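Local coordinates for protein lysine-sensitive aspartokinase 3 (Escherichia coli, PDB 2J0W) that phosphorylates L-aspartate with ATP to open the lysine biosynthesis pathway, and is an allosteric homodimer feedback-inhibited by lysine, at residues D241-F245 with A246-E250; H260-T263 with L264-A267. All coordinates share one frame; numbering follows the deposited sequence.

Contact 1 of 2, residues D241-F245 with A246-E250; sequences DEIAF and AEAAE
Ile243 and Glu247 meet where a strand turns into a helix. Ile243 CD1 presses on Glu247 CB at 3.2 Å, a tight approach. Ile243 CG1 sits over the face of the carboxylate, 3.4 Å from Glu247 CD. Ile243 CG2 lies 4.1 Å from Ala248 CB. Glu247 has CG anti to its carbonyl carbon (chi1 -85°) and runs out extended, which carries the carboxylate alongside the strand end. Its OE1 accepts a hydrogen bond from Ala244 N at 3.3 Å. The N-H arrives from above the same face that Ile243 CG1 meets, 54° out of the plane. Ala244 is the N-cap residue, so this is the glutamate half of a capping box. The other half is missing, because alanine has no side-chain acceptor. Ala244 O takes the N-H of Ala248 at 3.0 Å in a nearly straight bond, the first i to i+4 bond of the helix. The next, from Ala249 N to Phe245 O, is unusually short in the model. A salt bridge from Glu247 OE2 to Arg300 helps fix the carboxylate. The same side chain therefore ties strand, helix start and arginine together. The strand and helix axes stand at 87° to each other. Ile243 and Phe245 pack on Val289 of strand 287-290, which also pairs with strand 239-244 through the backbone. Phe245, Ala248 and Ala249 lean on helix 264-270.

Contact 2 of 2, residues H260-T263 with L264-A267; sequences HPAT and LLPA
Thr263 sets its two branches in different directions, OG1 beside its own backbone N (chi1 -44°) and CG2 anti to it. This torsion sends OG1 back across the turn to His260 O. Leu265 has CG beside its backbone N (chi1 -77°), and the extended chain beyond brings CD1 to 4.4 Å from Ala262 CB. Residues 260-263 form a type I beta turn that leads directly into helix 264-270. His260 O is gripped twice. Thr263 N donates to His260 O at 2.9 Å, closing the turn. Thr263 OG1 donates to the same His260 O at 2.6 Å, in the carbonyl plane and on a lone pair. Within the turn, Pro261 CD lies above one face of the His260 ring, offset toward its rim, and Ala262 CB sits at the ring edge. The step into the helix is held more loosely: Leu265 N reaches Ala262 O at 3.5 Å, a weak hydrogen bond. Pro266 has no N-H to offer, and its CD lies 3.4 Å from Ala262 O. A proline suits the first turn of a helix, where the backbone N need not donate. Helix 200-211 flanks this part, with Asp202 against Thr263 and Leu207 against Pro266. The Thr263 side chain is about 9 Å from the bound aspartate, so the turn lies near the active site without touching the substrate. The doubly bonded His260 O probably holds the turn in shape.

Both contacts are local junctions where the chain enters a helix, and they follow one another in series within the amino acid kinase fold. Contact 1 is partly buried. It starts helix 245-253 at the end of a strand of the large mixed sheet, and its glutamate is also salt-bridged to Arg300, of strand 299-313. Contact 2 is buried. It starts helix 264-270 from a turn, lies nearer the aspartate and magnesium, and carries its main polar grip inside the turn. The two helices pack together: Leu264 CD1 lies against the backbone of helix 245-253, 3.7 Å from Phe245 O, and Ala267 CB is 3.6 Å from Phe245 CE1.

Contact 1 of 2, residues D241-F245 with A246-E250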
ATOM      1  N   ASP A 241      30.287 -11.765  -2.142  1.00 71.04           N
ATOM      2  CA  ASP A 241      31.405 -11.464  -1.246  1.00 72.64           C
ATOM      3  C   ASP A 241      31.206 -10.318  -0.256  1.00 69.63           C
ATOM      4  O   ASP A 241      31.724 -10.366   0.862  1.00 68.91           O
ATOM      5  CB  ASP A 241      32.681 -11.233  -2.061  1.00 76.95           C
ATOM      6  CG  ASP A 241      33.051 -12.439  -2.915  1.00 80.03           C
ATOM      7  OD1 ASP A 241      33.146 -13.559  -2.355  1.00 74.22           O
ATOM      8  OD2 ASP A 241      33.251 -12.264  -4.136  1.00 84.00           O
ATOM      9  N   GLU A 242      30.474  -9.281  -0.644  1.00 69.41           N
ATOM     10  CA  GLU A 242      30.269  -8.174   0.286  1.00 70.11           C
ATOM     11  C   GLU A 242      28.982  -7.425  -0.027  1.00 67.35           C
ATOM     12  O   GLU A 242      28.655  -7.206  -1.192  1.00 65.27           O
ATOM     13  CB  GLU A 242      31.466  -7.211   0.247  1.00 71.77           C
ATOM     14  CG  GLU A 242      31.449  -6.160   1.355  1.00 83.79           C
ATOM     15  CD  GLU A 242      32.612  -5.185   1.267  1.00 94.48           C
ATOM     16  OE1 GLU A 242      32.734  -4.498   0.233  1.00 98.42           O
ATOM     17  OE2 GLU A 242      33.399  -5.110   2.234  1.00 97.90           O
ATOM     18  N   ILE A 243      28.252  -7.039   1.022  1.00 63.46           N
ATOM     19  CA  ILE A 243      26.976  -6.322   0.888  1.00 60.65           C
ATOM     20  C   ILE A 243      26.769  -5.383   2.076  1.00 60.02           C
ATOM     21  O   ILE A 243      27.481  -5.483   3.078  1.00 61.59           O
ATOM     22  CB  ILE A 243      25.782  -7.296   0.857  1.00 61.88           C
ATOM     23  CG1 ILE A 243      24.515  -6.535   0.472  1.00 64.65           C
ATOM     24  CG2 ILE A 243      25.595  -7.939   2.231  1.00 56.32           C
ATOM     25  CD1 ILE A 243      23.320  -7.405   0.217  1.00 61.95           C
ATOM     26  N   ALA A 244      25.780  -4.492   1.965  1.00 57.12           N
ATOM     27  CA  ALA A 244      25.474  -3.506   3.015  1.00 58.33           C
ATOM     28  C   ALA A 244      24.213  -3.827   3.811  1.00 58.56           C
ATOM     29  O   ALA A 244      23.303  -4.528   3.333  1.00 59.10           O
ATOM     30  CB  ALA A 244      25.353  -2.104   2.419  1.00 54.02           C
ATOM     31  N   PHE A 245      24.175  -3.278   5.026  1.00 56.40           N
ATOM     32  CA  PHE A 245      23.073  -3.460   5.974  1.00 56.80           C
ATOM     33  C   PHE A 245      21.653  -3.480   5.413  1.00 59.10           C
ATOM     34  O   PHE A 245      20.998  -4.527   5.421  1.00 60.46           O
ATOM     35  CB  PHE A 245      23.168  -2.406   7.080  1.00 49.84           C
ATOM     36  CG  PHE A 245      24.302  -2.640   8.032  1.00 52.16           C
ATOM     37  CD1 PHE A 245      24.671  -3.941   8.384  1.00 43.53           C
ATOM     38  CD2 PHE A 245      24.968  -1.569   8.619  1.00 56.75           C
ATOM     39  CE1 PHE A 245      25.673  -4.168   9.300  1.00 49.03           C
ATOM     40  CE2 PHE A 245      25.984  -1.784   9.546  1.00 55.96           C
ATOM     41  CZ  PHE A 245      26.337  -3.086   9.889  1.00 49.68           C
ATOM     42  N   ALA A 246      21.171  -2.339   4.930  1.00 59.18           N
ATOM     43  CA  ALA A 246      19.806  -2.296   4.423  1.00 61.55           C
ATOM     44  C   ALA A 246      19.578  -3.314   3.317  1.00 59.83           C
ATOM     45  O   ALA A 246      18.511  -3.925   3.251  1.00 61.31           O
ATOM     46  CB  ALA A 246      19.454  -0.892   3.947  1.00 58.31           C
ATOM     47  N   GLU A 247      20.564  -3.508   2.452  1.00 57.11           N
ATOM     48  CA  GLU A 247      20.381  -4.487   1.392  1.00 59.30           C
ATOM     49  C   GLU A 247      20.009  -5.828   1.981  1.00 55.34           C
ATOM     50  O   GLU A 247      18.956  -6.384   1.700  1.00 54.31           O
ATOM     51  CB  GLU A 247      21.662  -4.660   0.580  1.00 66.34           C
ATOM     52  CG  GLU A 247      21.839  -3.672  -0.534  1.00 72.43           C
ATOM     53  CD  GLU A 247      23.193  -3.808  -1.175  1.00 68.49           C
ATOM     54  OE1 GLU A 247      24.167  -3.270  -0.615  1.00 62.76           O
ATOM     55  OE2 GLU A 247      23.275  -4.469  -2.226  1.00 63.96           O
ATOM     56  N   ALA A 248      20.911  -6.339   2.802  1.00 56.88           N
ATOM     57  CA  ALA A 248      20.755  -7.629   3.464  1.00 58.33           C
ATOM     58  C   ALA A 248      19.589  -7.635   4.434  1.00 57.43           C
ATOM     59  O   ALA A 248      18.837  -8.608   4.508  1.00 55.21           O
ATOM     60  CB  ALA A 248      22.029  -7.960   4.207  1.00 60.24           C
ATOM     61  N   ALA A 249      19.467  -6.542   5.182  1.00 54.73           N
ATOM     62  CA  ALA A 249      18.402  -6.382   6.151  1.00 50.73           C
ATOM     63  C   ALA A 249      17.101  -6.760   5.472  1.00 51.15           C
ATOM     64  O   ALA A 249      16.299  -7.522   6.013  1.00 50.37           O
ATOM     65  CB  ALA A 249      18.340  -4.946   6.617  1.00 42.95           C
ATOM     66  N   GLU A 250      16.918  -6.237   4.264  1.00 53.63           N
ATOM     67  CA  GLU A 250      15.716  -6.506   3.494  1.00 57.97           C
ATOM     68  C   GLU A 250      15.695  -7.917   2.919  1.00 62.05           C
ATOM     69  O   GLU A 250      14.617  -8.478   2.690  1.00 63.28           O
ATOM     70  CB  GLU A 250      15.548  -5.458   2.384  1.00 53.91           C
ATOM     71  CG  GLU A 250      14.835  -4.187   2.859  1.00 67.59           C
ATOM     72  CD  GLU A 250      14.458  -3.231   1.725  1.00 72.67           C
ATOM     73  OE1 GLU A 250      14.106  -3.715   0.625  1.00 72.21           O
ATOM     74  OE2 GLU A 250      14.492  -1.995   1.940  1.00 68.74           O
TER

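Contact 2 of 2, residues H260-T263 with L264-A267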
ATOM      1  N   HIS A 260      18.295 -14.084  10.676  1.00 49.00           N
ATOM      2  CA  HIS A 260      17.027 -13.824  11.308  1.00 49.14           C
ATOM      3  C   HIS A 260      16.724 -12.370  10.931  1.00 50.59           C
ATOM      4  O   HIS A 260      17.603 -11.511  10.973  1.00 49.98           O
ATOM      5  CB  HIS A 260      17.152 -13.964  12.825  1.00 47.18           C
ATOM      6  CG  HIS A 260      15.872 -13.730  13.553  1.00 42.80           C
ATOM      7  ND1 HIS A 260      14.925 -14.716  13.732  1.00 46.67           N
ATOM      8  CD2 HIS A 260      15.347 -12.603  14.087  1.00 41.25           C
ATOM      9  CE1 HIS A 260      13.871 -14.205  14.342  1.00 50.95           C
ATOM     10  NE2 HIS A 260      14.101 -12.923  14.566  1.00 48.61           N
ATOM     11  N   PRO A 261      15.482 -12.088  10.531  1.00 48.14           N
ATOM     12  CA  PRO A 261      15.052 -10.747  10.142  1.00 45.31           C
ATOM     13  C   PRO A 261      15.416  -9.624  11.112  1.00 46.44           C
ATOM     14  O   PRO A 261      15.404  -8.458  10.729  1.00 49.39           O
ATOM     15  CB  PRO A 261      13.546 -10.912   9.991  1.00 33.04           C
ATOM     16  CG  PRO A 261      13.438 -12.261   9.417  1.00 37.60           C
ATOM     17  CD  PRO A 261      14.428 -13.075  10.236  1.00 43.36           C
ATOM     18  N   ALA A 262      15.744  -9.966  12.353  1.00 45.98           N
ATOM     19  CA  ALA A 262      16.079  -8.954  13.357  1.00 47.18           C
ATOM     20  C   ALA A 262      17.561  -8.900  13.725  1.00 52.14           C
ATOM     21  O   ALA A 262      17.956  -8.128  14.610  1.00 51.04           O
ATOM     22  CB  ALA A 262      15.253  -9.185  14.633  1.00 35.20           C
ATOM     23  N   THR A 263      18.381  -9.714  13.065  1.00 54.16           N
ATOM     24  CA  THR A 263      19.812  -9.741  13.357  1.00 52.26           C
ATOM     25  C   THR A 263      20.476  -8.380  13.178  1.00 51.67           C
ATOM     26  O   THR A 263      21.115  -7.863  14.094  1.00 49.02           O
ATOM     27  CB  THR A 263      20.560 -10.721  12.444  1.00 51.34           C
ATOM     28  OG1 THR A 263      19.820 -11.948  12.331  1.00 50.39           O
ATOM     29  CG2 THR A 263      21.944 -10.998  13.018  1.00 41.09           C
ATOM     30  N   LEU A 264      20.303  -7.805  11.993  1.00 52.48           N
ATOM     31  CA  LEU A 264      20.910  -6.525  11.631  1.00 53.03           C
ATOM     32  C   LEU A 264      20.445  -5.265  12.373  1.00 55.49           C
ATOM     33  O   LEU A 264      21.112  -4.226  12.294  1.00 53.61           O
ATOM     34  CB  LEU A 264      20.790  -6.327  10.111  1.00 51.48           C
ATOM     35  CG  LEU A 264      21.392  -7.496   9.295  1.00 47.21           C
ATOM     36  CD1 LEU A 264      21.103  -7.357   7.795  1.00 27.35           C
ATOM     37  CD2 LEU A 264      22.889  -7.560   9.559  1.00 33.01           C
ATOM     38  N   LEU A 265      19.328  -5.331  13.094  1.00 52.80           N
ATOM     39  CA  LEU A 265      18.891  -4.148  13.827  1.00 54.79           C
ATOM     40  C   LEU A 265      20.013  -3.671  14.737  1.00 58.16           C
ATOM     41  O   LEU A 265      20.363  -2.497  14.736  1.00 60.80           O
ATOM     42  CB  LEU A 265      17.649  -4.434  14.666  1.00 55.59           C
ATOM     43  CG  LEU A 265      16.312  -4.511  13.934  1.00 54.51           C
ATOM     44  CD1 LEU A 265      15.195  -4.785  14.962  1.00 41.31           C
ATOM     45  CD2 LEU A 265      16.066  -3.202  13.163  1.00 42.27           C
ATOM     46  N   PRO A 266      20.577  -4.572  15.552  1.00 62.15           N
ATOM     47  CA  PRO A 266      21.661  -4.098  16.414  1.00 64.84           C
ATOM     48  C   PRO A 266      22.867  -3.731  15.553  1.00 64.12           C
ATOM     49  O   PRO A 266      23.592  -2.785  15.856  1.00 65.97           O
ATOM     50  CB  PRO A 266      21.937  -5.299  17.326  1.00 64.16           C
ATOM     51  CG  PRO A 266      20.598  -5.967  17.412  1.00 64.79           C
ATOM     52  CD  PRO A 266      20.117  -5.908  15.979  1.00 64.01           C
ATOM     53  N   ALA A 267      23.068  -4.485  14.477  1.00 63.68           N
ATOM     54  CA  ALA A 267      24.189  -4.244  13.569  1.00 65.43           C
ATOM     55  C   ALA A 267      24.198  -2.794  13.106  1.00 66.27           C
ATOM     56  O   ALA A 267      25.213  -2.107  13.204  1.00 67.82           O
ATOM     57  CB  ALA A 267      24.095  -5.174  12.367  1.00 62.67           C
TER